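Local atomic coordinates of NAD nucleotidase (Haemophilus influenzae, PDB entry 3ZTV), a protein that degrades NAD to adenosine and nicotinamide riboside in the periplasm, acting as both NAD pyrophosphatase and 5'-nucleotidase. Residues 19-22 and 23-27; 188-192 and 193-197; 210-213 and 214-218; 511-514 and 515-519. All blocks are in the same frame, centred on the assembly; numbering follows the deposited sequence.

Interaction 1: 19-22 and 23-27. With ZN (zinc ion), chain C.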
loop_
_atom_site.group_PDB
_atom_site.type_symbol
_atom_site.label_atom_id
_atom_site.label_comp_id
_atom_site.label_asym_id
_atom_site.label_seq_id
_atom_site.Cartn_x
_atom_site.Cartn_y
_atom_site.Cartn_z
ATOM N N ASN A 19 22.986 15.160 -2.902
ATOM C CA ASN A 19 22.413 13.821 -3.033
ATOM C C ASN A 19 23.233 13.023 -4.028
ATOM O O ASN A 19 23.869 13.591 -4.920
ATOM C CB ASN A 19 20.965 13.888 -3.528
ATOM C CG ASN A 19 20.855 14.558 -4.887
ATOM O OD1 ASN A 19 20.811 13.895 -5.938
ATOM N ND2 ASN A 19 20.819 15.878 -4.880
ATOM N N ASP A 20 23.235 11.701 -3.867
ATOM C CA ASP A 20 23.758 10.804 -4.899
ATOM C C ASP A 20 25.221 11.091 -5.243
ATOM O O ASP A 20 25.626 11.112 -6.414
ATOM C CB ASP A 20 22.886 10.861 -6.157
ATOM C CG ASP A 20 21.495 10.301 -5.918
ATOM O OD1 ASP A 20 21.304 9.062 -6.026
ATOM O OD2 ASP A 20 20.580 11.091 -5.608
ATOM N N HIS A 21 26.030 11.320 -4.223
ATOM C CA HIS A 21 27.450 11.521 -4.510
ATOM C C HIS A 21 28.172 10.248 -4.982
ATOM O O HIS A 21 29.183 10.349 -5.678
ATOM C CB HIS A 21 28.202 12.304 -3.401
ATOM C CG HIS A 21 28.758 11.476 -2.281
ATOM N ND1 HIS A 21 28.083 11.278 -1.092
ATOM C CD2 HIS A 21 29.970 10.883 -2.131
ATOM C CE1 HIS A 21 28.838 10.560 -0.278
ATOM N NE2 HIS A 21 29.990 10.317 -0.881
ATOM N N HIS A 22 27.627 9.081 -4.652
ATOM C CA HIS A 22 28.102 7.811 -5.232
ATOM C C HIS A 22 29.628 7.646 -5.150
ATOM O O HIS A 22 30.279 7.250 -6.121
ATOM C CB HIS A 22 27.625 7.687 -6.677
ATOM C CG HIS A 22 26.190 7.267 -6.809
ATOM N ND1 HIS A 22 25.767 5.968 -6.632
ATOM C CD2 HIS A 22 25.083 7.975 -7.147
ATOM C CE1 HIS A 22 24.459 5.897 -6.821
ATOM N NE2 HIS A 22 24.022 7.102 -7.155
ATOM N N SER A 23 30.186 7.998 -4.000
ATOM C CA SER A 23 31.611 7.809 -3.747
ATOM C C SER A 23 32.530 8.641 -4.640
ATOM O O SER A 23 33.723 8.320 -4.771
ATOM C CB SER A 23 31.984 6.315 -3.800
ATOM O OG SER A 23 31.264 5.581 -2.823
ATOM N N TYR A 24 31.996 9.716 -5.232
ATOM C CA TYR A 24 32.816 10.637 -6.025
ATOM C C TYR A 24 33.523 11.618 -5.096
ATOM O O TYR A 24 33.078 12.763 -4.907
ATOM C CB TYR A 24 31.982 11.387 -7.069
ATOM C CG TYR A 24 31.765 10.593 -8.331
ATOM C CD1 TYR A 24 30.924 9.486 -8.349
ATOM C CD2 TYR A 24 32.418 10.940 -9.510
ATOM C CE1 TYR A 24 30.729 8.751 -9.506
ATOM C CE2 TYR A 24 32.232 10.211 -10.674
ATOM C CZ TYR A 24 31.382 9.119 -10.664
ATOM O OH TYR A 24 31.207 8.406 -11.828
ATOM N N LEU A 25 34.631 11.179 -4.515
ATOM C CA LEU A 25 35.376 12.048 -3.612
ATOM C C LEU A 25 36.190 13.098 -4.361
ATOM O O LEU A 25 36.418 14.197 -3.852
ATOM C CB LEU A 25 36.298 11.231 -2.702
ATOM C CG LEU A 25 35.700 10.794 -1.361
ATOM C CD1 LEU A 25 34.389 10.039 -1.532
ATOM C CD2 LEU A 25 36.702 9.966 -0.570
ATOM N N GLU A 26 36.628 12.761 -5.570
ATOM C CA GLU A 26 37.420 13.675 -6.385
ATOM C C GLU A 26 36.515 14.344 -7.408
ATOM O O GLU A 26 35.420 13.861 -7.669
ATOM C CB GLU A 26 38.539 12.913 -7.109
ATOM C CG GLU A 26 39.597 12.302 -6.194
ATOM C CD GLU A 26 40.766 11.705 -6.966
ATOM O OE1 GLU A 26 41.341 12.412 -7.824
ATOM O OE2 GLU A 26 41.116 10.534 -6.720
ATOM N N PRO A 27 36.981 15.453 -8.001
ATOM C CA PRO A 27 36.257 16.088 -9.107
ATOM C C PRO A 27 36.149 15.141 -10.302
ATOM O O PRO A 27 36.873 14.133 -10.360
ATOM C CB PRO A 27 37.146 17.292 -9.466
ATOM C CG PRO A 27 37.927 17.564 -8.223
ATOM C CD PRO A 27 38.206 16.199 -7.651
HETATM ZN ZN ZN C . 21.967 7.589 -7.203
HETATM O O HOH W 1 20.235 6.563 -7.664
#
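The backbone O of His21 accepts the N-H of Tyr24 at 2.9 Å, with an N-H...O angle of 158°. This bond closes a type I' beta turn from His21 to Tyr24. The turn follows strand 11-18 in the calcineurin-like metallophosphoesterase domain, and the Asp-X-His metal motif of that fold, Asp20 to His22, runs into it. Tyr24, the last residue of the turn, is also the centre of an inverse gamma turn.

The side chains of Asp20 and His22 go to the metal, that of His21 to the turn. The His21 ring lies against the backbone of Ser23, with CD2 3.4 Å from Ser23 N. Its CG stands between the backbone N and the carbonyl carbon (chi1 87°). Helix 84-93 holds both this ring and the turn, because Asp86 accepts from His21 NE2 and is also hydrogen-bonded to Ser23 OG. The Tyr24 ring turns an edge to two carbonyls, and its CD1 is 3.2 Å from His22 O. CB of His22 touches the same ring atom, Tyr24 CD1, at 4.1 Å.

His22 points its ring the other way, to a zinc ion. Its ND1 is hydrogen-bonded to Thr73 O, a second-shell contact that fixes the rotation of the ring. Asp70 completes the protein ligands of this zinc and also binds the second one. Asp20 OD1 binds the first zinc at 2.0 Å. His22 NE2 binds it at 2.1 Å. A water is a further ligand of this zinc, and its O lies in the plane of the His22 ring.

Interaction 2: 188-192 and 193-197; sequences NALKQ and QGINK
Leu190 and Gln193 meet where the helix 179-191 gives way to the loop leading to strand 198-203. Backbone hydrogen bonds make the first group. Gln193 N donates to Leu190 O at 3.1 Å, and Gly194 N to Lys191 O at 2.9 Å. Both are i to i+3 bonds, the spacing of a 3-10 turn. Gly194 has a positive phi of 78°, which favours glycine, and here the chain turns away from the helix. A water also donates to Lys191 O, at 3.1 Å, and more weakly to Ile195 O.

Among the side-chain polar contacts, Gln193 reaches back along the helix. Its CG lies beside the backbone N (chi1 -58°) and the chain runs extended from there. NE2 thus comes to Ala189 O at 3.4 Å, a weak bond. The same Gln193 NE2 lies against the methyl CD2 of Leu190, at 3.8 Å. The amide of Gln192 goes elsewhere, and its NE2 bonds to Tyr143 O of the second subunit.

The apolar group is small. Leu190 CD2 meets Ile195 CD1 at 4.0 Å, the two side chains crossing at a slant. Leu190 also packs on Ala154 and Ile156 of strand 151-159, and Ile195 on Ile145.

The arrangement is a helix C-terminus with a positive-phi glycine, at the connection from helix 179-191 to strand 198-203 of the mixed sheet, beside the subunit interface.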
loop_
_atom_site.group_PDB
_atom_site.type_symbol
_atom_site.label_atom_id
_atom_site.label_comp_id
_atom_site.label_asym_id
_atom_site.label_seq_id
_atom_site.Cartn_x
_atom_site.Cartn_y
_atom_site.Cartn_z
ATOM N N ASN A 188 0.734 13.008 9.113
ATOM C CA ASN A 188 -0.542 13.135 9.823
ATOM C C ASN A 188 -0.369 12.974 11.321
ATOM O O ASN A 188 -0.992 13.689 12.112
ATOM C CB ASN A 188 -1.570 12.137 9.285
ATOM C CG ASN A 188 -2.964 12.380 9.854
ATOM O OD1 ASN A 188 -3.536 13.458 9.671
ATOM N ND2 ASN A 188 -3.524 11.369 10.537
ATOM N N ALA A 189 0.490 12.039 11.711
ATOM C CA ALA A 189 0.753 11.791 13.124
ATOM C C ALA A 189 1.458 12.954 13.809
ATOM O O ALA A 189 1.255 13.204 14.999
ATOM C CB ALA A 189 1.558 10.512 13.297
ATOM N N LEU A 190 2.295 13.663 13.059
ATOM C CA LEU A 190 3.052 14.774 13.629
ATOM C C LEU A 190 2.187 16.003 13.937
ATOM O O LEU A 190 2.553 16.825 14.776
ATOM C CB LEU A 190 4.215 15.151 12.709
ATOM C CG LEU A 190 5.347 14.125 12.688
ATOM C CD1 LEU A 190 6.209 14.283 11.447
ATOM C CD2 LEU A 190 6.196 14.211 13.954
ATOM N N LYS A 191 1.031 16.119 13.289
ATOM C CA LYS A 191 0.171 17.293 13.453
ATOM C C LYS A 191 -0.215 17.607 14.901
ATOM O O LYS A 191 -0.065 18.742 15.351
ATOM C CB LYS A 191 -1.097 17.159 12.608
ATOM C CG LYS A 191 -0.859 17.151 11.113
ATOM C CD LYS A 191 -2.153 16.848 10.363
ATOM C CE LYS A 191 -3.282 17.756 10.820
ATOM N NZ LYS A 191 -4.581 17.397 10.180
ATOM N N GLN A 192 -0.724 16.609 15.620
ATOM C CA GLN A 192 -1.247 16.825 16.974
ATOM C C GLN A 192 -0.153 17.137 17.988
ATOM O O GLN A 192 -0.439 17.448 19.145
ATOM C CB GLN A 192 -2.076 15.628 17.447
ATOM C CG GLN A 192 -1.276 14.368 17.647
ATOM C CD GLN A 192 -2.160 13.138 17.700
ATOM O OE1 GLN A 192 -2.711 12.716 16.685
ATOM N NE2 GLN A 192 -2.301 12.555 18.888
ATOM N N GLN A 193 1.099 17.063 17.551
ATOM C CA GLN A 193 2.217 17.439 18.404
ATOM C C GLN A 193 2.531 18.927 18.267
ATOM O O GLN A 193 3.521 19.412 18.818
ATOM C CB GLN A 193 3.441 16.586 18.087
ATOM C CG GLN A 193 3.172 15.100 18.255
ATOM C CD GLN A 193 4.312 14.238 17.776
ATOM O OE1 GLN A 193 5.472 14.457 18.138
ATOM N NE2 GLN A 193 3.992 13.249 16.949
ATOM N N GLY A 194 1.666 19.642 17.558
ATOM C CA GLY A 194 1.817 21.075 17.372
ATOM C C GLY A 194 2.855 21.405 16.316
ATOM O O GLY A 194 3.566 22.406 16.420
ATOM N N ILE A 195 2.948 20.560 15.296
ATOM C CA ILE A 195 3.934 20.742 14.233
ATOM C C ILE A 195 3.227 21.044 12.926
ATOM O O ILE A 195 2.369 20.283 12.482
ATOM C CB ILE A 195 4.796 19.491 14.072
ATOM C CG1 ILE A 195 5.595 19.269 15.350
ATOM C CG2 ILE A 195 5.702 19.618 12.853
ATOM C CD1 ILE A 195 6.339 17.969 15.400
ATOM N N ASN A 196 3.578 22.170 12.311
ATOM C CA ASN A 196 2.989 22.543 11.034
ATOM C C ASN A 196 4.052 22.865 9.985
ATOM O O ASN A 196 3.743 23.434 8.943
ATOM C CB ASN A 196 1.998 23.709 11.201
ATOM C CG ASN A 196 2.649 24.967 11.761
ATOM O OD1 ASN A 196 3.850 25.193 11.608
ATOM N ND2 ASN A 196 1.846 25.807 12.410
ATOM N N LYS A 197 5.292 22.467 10.267
ATOM C CA LYS A 197 6.410 22.654 9.355
ATOM C C LYS A 197 7.106 21.304 9.246
ATOM O O LYS A 197 7.658 20.790 10.232
ATOM C CB LYS A 197 7.354 23.718 9.901
ATOM C CG LYS A 197 6.707 25.094 9.967
ATOM C CD LYS A 197 7.618 26.103 10.650
ATOM C CE LYS A 197 7.578 25.977 12.157
ATOM N NZ LYS A 197 6.262 26.434 12.684
HETATM O O HOH W 2 -0.344 21.403 13.834
#

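Interaction 3: 210-213 and 214-218; sequences IEIA and QKVND
Lys215 crosses Glu211 obliquely, one helical turn after it on helix 206-215. Its CB begins over the backbone, 3.3 Å from Glu211 O, and CG keeps close to the same oxygen. CD then packs on Glu211 CG at 3.6 Å. CE continues beside that methylene and nears the carboxylate. At the tip, NZ forms a salt bridge with Glu211 OE2 at 2.8 Å. It comes to the anti lone pair, on the side away from OE1. The Lys215 chain is extended throughout. Glu211 has CG opposite its backbone N (chi1 -169°), which places the carboxylate beside the lysine tip. Its OE1 has a second cation, Lys208, so the carboxylate is held between two lysines and is probably ionised.

On another side of the helix, Ile212 and Val216 run side by side, pointing the same way. Ile212 CG2 is 3.9 Å from Val216 CB. Both side chains pack on helix 179-191, on Ile180 and Gln184 respectively. Ala213 is turned to the sheet, against Val259 and Val261.

The backbone shows the helix ending. Ile212 O is shared by two N-H groups, from Val216 at 2.9 Å and from Lys215 at 3.2 Å. Val216 is the first residue to leave helical angles.

Gln214 and Lys215 are exposed, while Ile212 and Ala213 are buried. This division is that of an amphipathic helix, here the crossover of the beta-alpha-beta unit formed by strand 198-203, helix 206-215 and strand 221-224.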
loop_
_atom_site.group_PDB
_atom_site.type_symbol
_atom_site.label_atom_id
_atom_site.label_comp_id
_atom_site.label_asym_id
_atom_site.label_seq_id
_atom_site.Cartn_x
_atom_site.Cartn_y
_atom_site.Cartn_z
ATOM N N ILE A 210 7.289 14.165 -6.726
ATOM C CA ILE A 210 6.300 15.047 -7.350
ATOM C C ILE A 210 4.883 14.509 -7.112
ATOM O O ILE A 210 3.952 15.280 -6.836
ATOM C CB ILE A 210 6.623 15.223 -8.851
ATOM C CG1 ILE A 210 7.885 16.076 -8.994
ATOM C CG2 ILE A 210 5.451 15.868 -9.588
ATOM C CD1 ILE A 210 8.518 16.040 -10.382
ATOM N N GLU A 211 4.707 13.196 -7.208
ATOM C CA GLU A 211 3.429 12.586 -6.871
ATOM C C GLU A 211 3.050 12.838 -5.405
ATOM O O GLU A 211 1.900 13.187 -5.099
ATOM C CB GLU A 211 3.460 11.083 -7.171
ATOM C CG GLU A 211 2.109 10.392 -7.107
ATOM C CD GLU A 211 2.190 8.898 -7.364
ATOM O OE1 GLU A 211 3.309 8.341 -7.368
ATOM O OE2 GLU A 211 1.125 8.275 -7.554
ATOM N N ILE A 212 3.999 12.655 -4.491
ATOM C CA ILE A 212 3.750 12.922 -3.084
ATOM C C ILE A 212 3.309 14.376 -2.866
ATOM O O ILE A 212 2.337 14.643 -2.132
ATOM C CB ILE A 212 4.993 12.573 -2.226
ATOM C CG1 ILE A 212 5.222 11.057 -2.207
ATOM C CG2 ILE A 212 4.860 13.115 -0.816
ATOM C CD1 ILE A 212 6.549 10.622 -1.571
ATOM N N ALA A 213 4.004 15.310 -3.515
ATOM C CA ALA A 213 3.667 16.728 -3.380
ATOM C C ALA A 213 2.210 17.002 -3.747
ATOM O O ALA A 213 1.551 17.830 -3.120
ATOM C CB ALA A 213 4.592 17.579 -4.230
ATOM N N GLN A 214 1.699 16.281 -4.744
ATOM C CA GLN A 214 0.349 16.536 -5.252
ATOM C C GLN A 214 -0.733 15.704 -4.578
ATOM O O GLN A 214 -1.920 16.037 -4.675
ATOM C CB GLN A 214 0.310 16.318 -6.759
ATOM C CG GLN A 214 1.166 17.311 -7.524
ATOM C CD GLN A 214 1.231 16.995 -8.997
ATOM O OE1 GLN A 214 2.002 16.135 -9.421
ATOM N NE2 GLN A 214 0.419 17.682 -9.790
ATOM N N LYS A 215 -0.333 14.641 -3.886
ATOM C CA LYS A 215 -1.290 13.685 -3.323
ATOM C C LYS A 215 -1.305 13.614 -1.806
ATOM O O LYS A 215 -2.204 13.013 -1.224
ATOM C CB LYS A 215 -1.047 12.283 -3.889
ATOM C CG LYS A 215 -1.352 12.156 -5.367
ATOM C CD LYS A 215 -1.253 10.721 -5.855
ATOM C CE LYS A 215 -1.669 10.616 -7.316
ATOM N NZ LYS A 215 -1.511 9.231 -7.847
ATOM N N VAL A 216 -0.311 14.209 -1.158
ATOM C CA VAL A 216 -0.136 14.086 0.282
ATOM C C VAL A 216 -0.158 15.474 0.920
ATOM O O VAL A 216 0.460 16.405 0.400
ATOM C CB VAL A 216 1.205 13.369 0.608
ATOM C CG1 VAL A 216 1.523 13.420 2.092
ATOM C CG2 VAL A 216 1.187 11.926 0.098
ATOM N N ASN A 217 -0.876 15.599 2.033
ATOM C CA ASN A 217 -0.959 16.859 2.769
ATOM C C ASN A 217 0.096 17.011 3.866
ATOM O O ASN A 217 0.686 16.028 4.335
ATOM C CB ASN A 217 -2.358 17.032 3.394
ATOM C CG ASN A 217 -3.461 17.084 2.360
ATOM O OD1 ASN A 217 -4.489 16.396 2.480
ATOM N ND2 ASN A 217 -3.254 17.884 1.335
ATOM N N ASP A 218 0.331 18.258 4.266
ATOM C CA ASP A 218 1.083 18.599 5.470
ATOM C C ASP A 218 2.609 18.519 5.330
ATOM O O ASP A 218 3.331 18.675 6.317
ATOM C CB ASP A 218 0.581 17.780 6.667
ATOM C CG ASP A 218 -0.907 17.960 6.908
ATOM O OD1 ASP A 218 -1.373 19.118 6.945
ATOM O OD2 ASP A 218 -1.601 16.936 7.031
#

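Interaction 4: 511-514 and 515-519; sequences VGTN and AYVAG. With ADN (adenosine), chain D.
Asn514 OD1 accepts the backbone N-H of Val517 at 2.9 Å, with an N-H...O angle of 164°. The donor is tilted 27° from the plane of the amide. This is an N-cap bond, made where strand 508-514 ends and a short, weakly bonded helix, 515-518, begins. The torsion behind it puts CG of Asn514 between the backbone N and the carbonyl carbon (chi1 68°), folding the amide over the first turn. The backbone adds a bond of 3.0 Å from Ala518 N to Asn514 O. The other end of the amide is held as well. Asn514 ND2 donates to Gln407 and Asn408 of the neighbouring strand 404-408, which fixes the flip of the group.

Packing surrounds these bonds. Val517 CG2 lies 3.1 Å from Thr513 OG1, a close fit. That hydroxyl is hydrogen-bonded to Ile406 O. The methyl CG2 of Thr513 meets Ala518 CB at 3.9 Å.

The end of the Tyr516 side chain leads away from strand 508-514, to adenosine. One face of its ring takes the adenine, with adenosine C5 3.5 Å above the centre of the ring. The nearest pair is Tyr516 CG and adenosine C6, at 3.3 Å. Asp522, Asn434, Ser462 and Asn408 supply hydrogen bonds to the same adenosine.

The side-chain and backbone oxygens of Asn514 thus both hold the start of the helix. Tyr516 on that helix binds adenine by face contact, while polar side chains around the pocket hold the nucleoside by hydrogen bonds.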
loop_
_atom_site.group_PDB
_atom_site.type_symbol
_atom_site.label_atom_id
_atom_site.label_comp_id
_atom_site.label_asym_id
_atom_site.label_seq_id
_atom_site.Cartn_x
_atom_site.Cartn_y
_atom_site.Cartn_z
ATOM N N VAL A 511 15.797 -7.091 -19.473
ATOM C CA VAL A 511 17.006 -7.150 -20.280
ATOM C C VAL A 511 17.990 -6.081 -19.827
ATOM O O VAL A 511 17.626 -4.906 -19.696
ATOM C CB VAL A 511 16.666 -6.934 -21.766
ATOM C CG1 VAL A 511 17.932 -6.830 -22.604
ATOM C CG2 VAL A 511 15.746 -8.057 -22.273
ATOM N N GLY A 512 19.231 -6.488 -19.573
ATOM C CA GLY A 512 20.277 -5.541 -19.218
ATOM C C GLY A 512 21.259 -5.333 -20.353
ATOM O O GLY A 512 21.601 -6.272 -21.079
ATOM N N THR A 513 21.730 -4.101 -20.510
ATOM C CA THR A 513 22.739 -3.792 -21.518
ATOM C C THR A 513 23.564 -2.608 -21.004
ATOM O O THR A 513 23.341 -2.157 -19.883
ATOM C CB THR A 513 22.086 -3.522 -22.880
ATOM O OG1 THR A 513 23.088 -3.482 -23.898
ATOM C CG2 THR A 513 21.325 -2.214 -22.868
ATOM N N ASN A 514 24.524 -2.121 -21.784
ATOM C CA ASN A 514 25.282 -0.959 -21.336
ATOM C C ASN A 514 24.580 0.328 -21.778
ATOM O O ASN A 514 23.797 0.325 -22.724
ATOM C CB ASN A 514 26.751 -1.007 -21.790
ATOM C CG ASN A 514 26.907 -0.866 -23.280
ATOM O OD1 ASN A 514 26.553 0.160 -23.854
ATOM N ND2 ASN A 514 27.453 -1.898 -23.920
ATOM N N ALA A 515 24.873 1.424 -21.083
ATOM C CA ALA A 515 24.200 2.696 -21.322
ATOM C C ALA A 515 24.408 3.235 -22.736
ATOM O O ALA A 515 23.542 3.923 -23.273
ATOM C CB ALA A 515 24.652 3.715 -20.293
ATOM N N TYR A 516 25.556 2.921 -23.328
ATOM C CA TYR A 516 25.884 3.371 -24.679
ATOM C C TYR A 516 24.911 2.808 -25.717
ATOM O O TYR A 516 24.240 3.557 -26.415
ATOM C CB TYR A 516 27.342 3.002 -24.992
ATOM C CG TYR A 516 27.834 3.228 -26.410
ATOM C CD1 TYR A 516 28.258 4.483 -26.840
ATOM C CD2 TYR A 516 27.924 2.167 -27.303
ATOM C CE1 TYR A 516 28.732 4.668 -28.135
ATOM C CE2 TYR A 516 28.392 2.344 -28.587
ATOM C CZ TYR A 516 28.793 3.592 -29.002
ATOM O OH TYR A 516 29.260 3.757 -30.289
ATOM N N VAL A 517 24.806 1.487 -25.817
ATOM C CA VAL A 517 23.853 0.927 -26.782
ATOM C C VAL A 517 22.384 1.067 -26.353
ATOM O O VAL A 517 21.481 1.018 -27.191
ATOM C CB VAL A 517 24.168 -0.536 -27.163
ATOM C CG1 VAL A 517 25.555 -0.630 -27.792
ATOM C CG2 VAL A 517 24.056 -1.449 -25.961
ATOM N N ALA A 518 22.139 1.267 -25.062
ATOM C CA ALA A 518 20.767 1.467 -24.589
ATOM C C ALA A 518 20.107 2.687 -25.243
ATOM O O ALA A 518 18.890 2.732 -25.405
ATOM C CB ALA A 518 20.741 1.600 -23.083
ATOM N N GLY A 519 20.917 3.673 -25.622
ATOM C CA GLY A 519 20.406 4.871 -26.267
ATOM C C GLY A 519 20.327 4.742 -27.779
ATOM O O GLY A 519 19.959 5.688 -28.474
HETATM O "O5'" ADN D . 35.617 2.673 -32.192
HETATM C "C5'" ADN D . 34.201 2.864 -32.148
HETATM C "C4'" ADN D . 33.551 1.592 -31.617
HETATM O "O4'" ADN D . 33.892 1.402 -30.241
HETATM C "C3'" ADN D . 32.037 1.632 -31.672
HETATM O "O3'" ADN D . 31.548 1.112 -32.911
HETATM C "C2'" ADN D . 31.627 0.758 -30.502
HETATM O "O2'" ADN D . 31.545 -0.618 -30.894
HETATM C "C1'" ADN D . 32.768 0.904 -29.513
HETATM N N9 ADN D . 32.389 1.880 -28.468
HETATM C C8 ADN D . 32.613 3.210 -28.467
HETATM N N7 ADN D . 32.122 3.781 -27.333
HETATM C C5 ADN D . 31.563 2.799 -26.591
HETATM C C6 ADN D . 30.871 2.681 -25.288
HETATM N N6 ADN D . 30.640 3.754 -24.497
HETATM N N1 ADN D . 30.463 1.456 -24.903
HETATM C C2 ADN D . 30.671 0.360 -25.656
HETATM N N3 ADN D . 31.290 0.390 -26.844
HETATM C C4 ADN D . 31.754 1.556 -27.347
#

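In the fold
The four contacts follow one another along the chain, and none nests in or crosses another. Each joins adjoining segments and closes no long loop. Interaction 1 comes first, in the loop between strands 11-18 and 28-34, at the metal site. Interaction 2 ends helix 179-191 and leads into strand 198-203. Interaction 3 ends the next helix, 206-215, before strand 221-224. These two touch, since Lys191 of one packs on Asp218 of the other. Together they join neighbouring helices on the same six-stranded sheet, near the second subunit. Interaction 4 lies in the C-terminal domain, at the adenosine pocket. Its centre is about 23 Å from that of interaction 1 and about 46 Å from that of interaction 2.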